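Local coordinates for coenzyme F420-dependent N(5),N(10)-methenyltetrahydromethanopterin reductase-related protein (Desulfurobacterium thermolithotrophum DSM 11699, PDB 6HUY) that binds 5,10-methenyltetrahydrofolate and is related to the Hmd hydrogenase family, though its physiological role remains to be settled, at residues 77-82 and 105-110; 98-103 and 126-131. All coordinates share one frame; numbering follows the deposited sequence.

Contact 1: residues 77-82 and 105-110; sequences EAAKEA and PYLVEN
The methyl group of Ala79 sits between two residues of the 105-110 loop: its CB lies 3.8 Å from Leu107 CD2 and 4.0 Å from Tyr106 CB. CD2 is the branch of Leu107 that does the touching here, and it also reaches Ala82 CB, so one methyl joins both alanines. Next to this apolar patch, Lys80 runs alongside Tyr106, the two side chains pointing the same way. The lysine chain is extended beyond CG, which brings its CE to 4.0 Å from Tyr106 CD1, approaching the ring obliquely, while Lys80 CA makes a CH...O contact of 3.4 Å with Tyr106 O. On the other flank Val108 turns CG1 onto Ala82 O. Its CG2, anti to the backbone N, faces Glu81, whose bent chain crosses it at roughly a right angle.

The backbones meet once through a hydrogen bond, a weak one from Val108 N to Ala82 O (3.3 Å, 148° at the hydrogen). In this Rossmann-type domain the contact lies where strands 84-87 and 112-115 begin: the end of helix 75-79 passes through a type II turn, Ala79 to Ala82, toward strand 84-87, and the 105-110 loop leads into neighbouring strand 112-115. The turn is closed by Ala82 N bonding to Ala79 O.

Farther out, Lys80 NZ makes a salt bridge with Glu77 OE2, modelled rather short at 2.5 Å, from the syn side and 21° out of the carboxylate plane. Arg2 donates to Glu81 O, and Arg137 bonds to Leu107 O.

Contact 2: residues 98-103 and 126-131; sequences KIAETI and SYLQNA
Ala100 and Leu128 form the apolar centre of this helix pair. Ala100 CB meets Leu128 CD2 at 3.9 Å and Leu128 CD1 at 4.1 Å, so the forked end of Leu128 straddles the methyl. Leu128 has an unusual first torsion, chi1 -100°, away from the staggered values, and together with its second torsion this swings the fork over toward helix 95-103 although the CB itself does not head that way. Leu104 packs against Leu128 and Ala131 as well, continuing the apolar patch beyond the end of helix 95-103.

Glu101 reaches across beside this patch. Its CG is anti to the backbone N (chi1 -151°, well short of fully anti) and the chain stays extended beyond it, so the aliphatic part passes Ala131, with Glu101 CG 3.9 Å from Ala131 CB, and the carboxylate continues toward the backbone of Tyr127. The axes of the two segments come within 10.0 Å, their N-to-C directions 26° apart. Such an arrangement is expected of successive helices on one face of a Rossmann-type sheet, here linked through strand 112-115.

A water sits where helix 121-135 is kinked and the N of Ala131 has lost its bond to the preceding turn. It accepts from Ala131 N at 2.9 Å and donates to Tyr127 O at 2.7 Å, bridging the break, and it reaches Glu101 OE1 through a weak, long bond of 3.5 Å. The Tyr127 ring lies just beyond the contact, stacked with Phe97 of helix 95-103, and its OH bonds to Glu349 OE2 in helix 333-354.

Overall arrangement
From the N terminus, the chain forms strands 2-6 and 45-49, then helix 75-79 and the turn that opens contact 1. It continues through strand 84-87 into helix 95-103, where contact 2 opens, and the 105-110 loop then closes contact 1. Strand 112-115 follows, and helix 121-135 closes contact 2. The two loops therefore cross, since their segments alternate along the chain. Contact 1 ties the two connections entering strands 84-87 and 112-115, while contact 2 joins the helices 95-103 and 121-135. Their centres lie about 14 Å apart, and they meet directly where Ala79 CB packs on Ile103 CB at 3.6 Å.

Contact 1: residues 77-82 and 105-110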
loop_
_atom_site.group_PDB
_atom_site.type_symbol
_atom_site.label_atom_id
_atom_site.label_comp_id
_atom_site.label_asym_id
_atom_site.label_seq_id
_atom_site.Cartn_x
_atom_site.Cartn_y
_atom_site.Cartn_z
ATOM N N GLU B 77 9.219 35.638 18.731
ATOM C CA GLU B 77 8.931 35.964 20.124
ATOM C C GLU B 77 8.110 34.869 20.786
ATOM O O GLU B 77 8.339 34.536 21.953
ATOM C CB GLU B 77 8.197 37.307 20.221
ATOM C CG GLU B 77 9.083 38.499 19.983
ATOM C CD GLU B 77 10.188 38.602 21.022
ATOM O OE1 GLU B 77 9.865 38.684 22.234
ATOM O OE2 GLU B 77 11.375 38.576 20.622
ATOM N N ALA B 78 7.142 34.303 20.064
ATOM C CA ALA B 78 6.319 33.250 20.651
ATOM C C ALA B 78 7.141 32.026 21.020
ATOM O O ALA B 78 6.764 31.281 21.931
ATOM C CB ALA B 78 5.200 32.852 19.694
ATOM N N ALA B 79 8.259 31.793 20.333
ATOM C CA ALA B 79 9.052 30.600 20.607
ATOM C C ALA B 79 9.953 30.762 21.820
ATOM O O ALA B 79 10.366 29.755 22.411
ATOM C CB ALA B 79 9.919 30.225 19.399
ATOM N N LYS B 80 10.287 31.995 22.188
ATOM C CA LYS B 80 11.208 32.205 23.293
ATOM C C LYS B 80 10.611 31.655 24.584
ATOM O O LYS B 80 9.435 31.869 24.885
ATOM C CB LYS B 80 11.534 33.692 23.413
ATOM C CG LYS B 80 12.285 34.251 22.192
ATOM C CD LYS B 80 12.584 35.746 22.326
ATOM C CE LYS B 80 13.393 36.275 21.147
ATOM N NZ LYS B 80 13.654 37.730 21.273
ATOM N N GLU B 81 11.411 30.893 25.316
ATOM C CA GLU B 81 11.016 30.260 26.572
ATOM C C GLU B 81 9.876 29.241 26.426
ATOM O O GLU B 81 9.337 28.778 27.437
ATOM C CB GLU B 81 10.645 31.322 27.623
ATOM C CG GLU B 81 11.826 32.199 28.056
ATOM C CD GLU B 81 12.954 31.392 28.683
ATOM O OE1 GLU B 81 14.118 31.547 28.246
ATOM O OE2 GLU B 81 12.673 30.591 29.608
ATOM N N ALA B 82 9.501 28.852 25.206
ATOM C CA ALA B 82 8.496 27.803 25.027
ATOM C C ALA B 82 9.112 26.416 25.209
ATOM O O ALA B 82 10.160 26.106 24.628
ATOM C CB ALA B 82 7.844 27.897 23.649
ATOM N N PRO B 105 16.051 28.118 16.679
ATOM C CA PRO B 105 17.091 28.641 17.578
ATOM C C PRO B 105 16.565 29.386 18.801
ATOM O O PRO B 105 17.366 29.749 19.674
ATOM C CB PRO B 105 17.904 29.573 16.669
ATOM C CG PRO B 105 16.973 29.985 15.607
ATOM C CD PRO B 105 15.994 28.858 15.409
ATOM N N TYR B 106 15.258 29.615 18.904
ATOM C CA TYR B 106 14.708 30.415 19.988
ATOM C C TYR B 106 13.974 29.596 21.036
ATOM O O TYR B 106 13.667 30.127 22.111
ATOM C CB TYR B 106 13.761 31.481 19.421
ATOM C CG TYR B 106 14.451 32.418 18.457
ATOM C CD1 TYR B 106 15.152 33.522 18.915
ATOM C CD2 TYR B 106 14.415 32.192 17.091
ATOM C CE1 TYR B 106 15.793 34.380 18.038
ATOM C CE2 TYR B 106 15.049 33.041 16.212
ATOM C CZ TYR B 106 15.738 34.134 16.694
ATOM O OH TYR B 106 16.364 34.979 15.826
ATOM N N LEU B 107 13.687 28.328 20.757
ATOM C CA LEU B 107 13.026 27.477 21.733
ATOM C C LEU B 107 13.926 27.239 22.942
ATOM O O LEU B 107 15.154 27.205 22.840
ATOM C CB LEU B 107 12.640 26.148 21.094
ATOM C CG LEU B 107 11.509 26.247 20.067
ATOM C CD1 LEU B 107 11.366 24.921 19.339
ATOM C CD2 LEU B 107 10.199 26.656 20.725
ATOM N N VAL B 108 13.285 27.101 24.106
ATOM C CA VAL B 108 14.006 26.858 25.348
ATOM C C VAL B 108 14.731 25.516 25.257
ATOM O O VAL B 108 14.359 24.626 24.483
ATOM C CB VAL B 108 13.049 26.884 26.552
ATOM C CG1 VAL B 108 12.379 25.522 26.765
ATOM C CG2 VAL B 108 13.768 27.304 27.797
ATOM N N GLU B 109 15.780 25.376 26.067
ATOM C CA GLU B 109 16.559 24.145 26.069
ATOM C C GLU B 109 15.657 22.947 26.343
ATOM O O GLU B 109 14.804 22.985 27.231
ATOM C CB GLU B 109 17.663 24.224 27.131
ATOM C CG GLU B 109 18.748 23.131 27.033
ATOM C CD GLU B 109 19.782 23.401 25.938
ATOM O OE1 GLU B 109 19.851 24.545 25.438
ATOM O OE2 GLU B 109 20.532 22.469 25.583
ATOM N N ASN B 110 15.858 21.877 25.573
ATOM C CA ASN B 110 15.105 20.626 25.688
ATOM C C ASN B 110 13.632 20.768 25.304
ATOM O O ASN B 110 12.802 19.927 25.673
ATOM C CB ASN B 110 15.213 20.046 27.104
ATOM C CG ASN B 110 16.647 19.859 27.539
ATOM O OD1 ASN B 110 17.467 19.318 26.796
ATOM N ND2 ASN B 110 16.969 20.335 28.733
#

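Contact 2: residues 98-103 and 126-131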
loop_
_atom_site.group_PDB
_atom_site.type_symbol
_atom_site.label_atom_id
_atom_site.label_comp_id
_atom_site.label_asym_id
_atom_site.label_seq_id
_atom_site.Cartn_x
_atom_site.Cartn_y
_atom_site.Cartn_z
ATOM N N LYS B 98 9.123 25.646 7.186
ATOM C CA LYS B 98 9.653 26.993 7.346
ATOM C C LYS B 98 9.438 27.507 8.764
ATOM O O LYS B 98 10.350 28.071 9.380
ATOM C CB LYS B 98 8.992 27.922 6.332
ATOM C CG LYS B 98 9.344 27.609 4.881
ATOM C CD LYS B 98 8.348 28.248 3.889
ATOM C CE LYS B 98 8.907 28.317 2.469
ATOM N NZ LYS B 98 9.271 26.978 1.910
ATOM N N ILE B 99 8.232 27.332 9.304
ATOM C CA ILE B 99 7.965 27.831 10.652
ATOM C C ILE B 99 8.860 27.121 11.665
ATOM O O ILE B 99 9.489 27.756 12.525
ATOM C CB ILE B 99 6.472 27.678 10.988
ATOM C CG1 ILE B 99 5.658 28.652 10.133
ATOM C CG2 ILE B 99 6.209 27.949 12.472
ATOM C CD1 ILE B 99 4.184 28.382 10.148
ATOM N N ALA B 100 8.942 25.793 11.570
ATOM C CA ALA B 100 9.783 25.043 12.500
ATOM C C ALA B 100 11.229 25.518 12.430
ATOM O O ALA B 100 11.893 25.675 13.465
ATOM C CB ALA B 100 9.691 23.547 12.197
ATOM N N GLU B 101 11.721 25.776 11.211
ATOM C CA GLU B 101 13.076 26.277 11.026
ATOM C C GLU B 101 13.245 27.677 11.618
ATOM O O GLU B 101 14.301 28.000 12.174
ATOM C CB GLU B 101 13.415 26.284 9.539
ATOM C CG GLU B 101 14.881 26.092 9.273
ATOM C CD GLU B 101 15.179 25.864 7.811
ATOM O OE1 GLU B 101 15.306 24.675 7.413
ATOM O OE2 GLU B 101 15.270 26.877 7.075
ATOM N N THR B 102 12.229 28.534 11.487
ATOM C CA THR B 102 12.339 29.881 12.040
ATOM C C THR B 102 12.448 29.845 13.559
ATOM O O THR B 102 13.253 30.581 14.142
ATOM C CB THR B 102 11.145 30.751 11.629
ATOM O OG1 THR B 102 10.997 30.752 10.204
ATOM C CG2 THR B 102 11.369 32.185 12.071
ATOM N N ILE B 103 11.641 29.008 14.220
ATOM C CA ILE B 103 11.595 29.022 15.685
ATOM C C ILE B 103 12.730 28.218 16.311
ATOM O O ILE B 103 13.042 28.412 17.495
ATOM C CB ILE B 103 10.239 28.504 16.210
ATOM C CG1 ILE B 103 10.026 27.031 15.843
ATOM C CG2 ILE B 103 9.083 29.356 15.662
ATOM C CD1 ILE B 103 8.844 26.399 16.545
ATOM N N SER B 126 13.382 15.362 9.041
ATOM C CA SER B 126 14.329 15.267 7.933
ATOM C C SER B 126 14.667 16.639 7.375
ATOM O O SER B 126 15.814 16.892 6.989
ATOM C CB SER B 126 13.767 14.386 6.816
ATOM O OG SER B 126 13.663 13.044 7.241
ATOM N N TYR B 127 13.672 17.528 7.298
ATOM C CA TYR B 127 13.891 18.846 6.715
ATOM C C TYR B 127 14.800 19.706 7.581
ATOM O O TYR B 127 15.490 20.584 7.058
ATOM C CB TYR B 127 12.553 19.559 6.492
ATOM C CG TYR B 127 12.055 19.419 5.073
ATOM C CD1 TYR B 127 12.535 20.258 4.070
ATOM C CD2 TYR B 127 11.137 18.436 4.722
ATOM C CE1 TYR B 127 12.104 20.131 2.746
ATOM C CE2 TYR B 127 10.698 18.291 3.396
ATOM C CZ TYR B 127 11.185 19.143 2.413
ATOM O OH TYR B 127 10.751 19.021 1.103
ATOM N N LEU B 128 14.855 19.432 8.886
ATOM C CA LEU B 128 15.481 20.307 9.861
ATOM C C LEU B 128 16.890 19.895 10.256
ATOM O O LEU B 128 17.522 20.608 11.037
ATOM C CB LEU B 128 14.608 20.364 11.112
ATOM C CG LEU B 128 13.705 21.587 11.236
ATOM C CD1 LEU B 128 12.713 21.625 10.130
ATOM C CD2 LEU B 128 12.994 21.538 12.564
ATOM N N GLN B 129 17.413 18.776 9.741
ATOM C CA GLN B 129 18.675 18.253 10.271
ATOM C C GLN B 129 19.835 19.218 10.051
ATOM O O GLN B 129 20.717 19.323 10.906
ATOM C CB GLN B 129 19.005 16.886 9.667
ATOM C CG GLN B 129 18.168 15.709 10.247
ATOM C CD GLN B 129 18.221 15.567 11.772
ATOM O OE1 GLN B 129 19.272 15.720 12.402
ATOM N NE2 GLN B 129 17.076 15.258 12.365
ATOM N N ASN B 130 19.869 19.922 8.915
ATOM C CA ASN B 130 20.961 20.874 8.703
ATOM C C ASN B 130 20.831 22.068 9.636
ATOM O O ASN B 130 21.831 22.544 10.185
ATOM C CB ASN B 130 21.007 21.349 7.252
ATOM C CG ASN B 130 22.242 22.221 6.951
ATOM O OD1 ASN B 130 23.368 21.916 7.376
ATOM N ND2 ASN B 130 22.024 23.317 6.228
ATOM N N ALA B 131 19.608 22.563 9.836
ATOM C CA ALA B 131 19.398 23.644 10.795
ATOM C C ALA B 131 19.796 23.196 12.194
ATOM O O ALA B 131 20.497 23.917 12.916
ATOM C CB ALA B 131 17.938 24.103 10.763
HETATM O O HOH W 1 17.646 22.099 7.689
#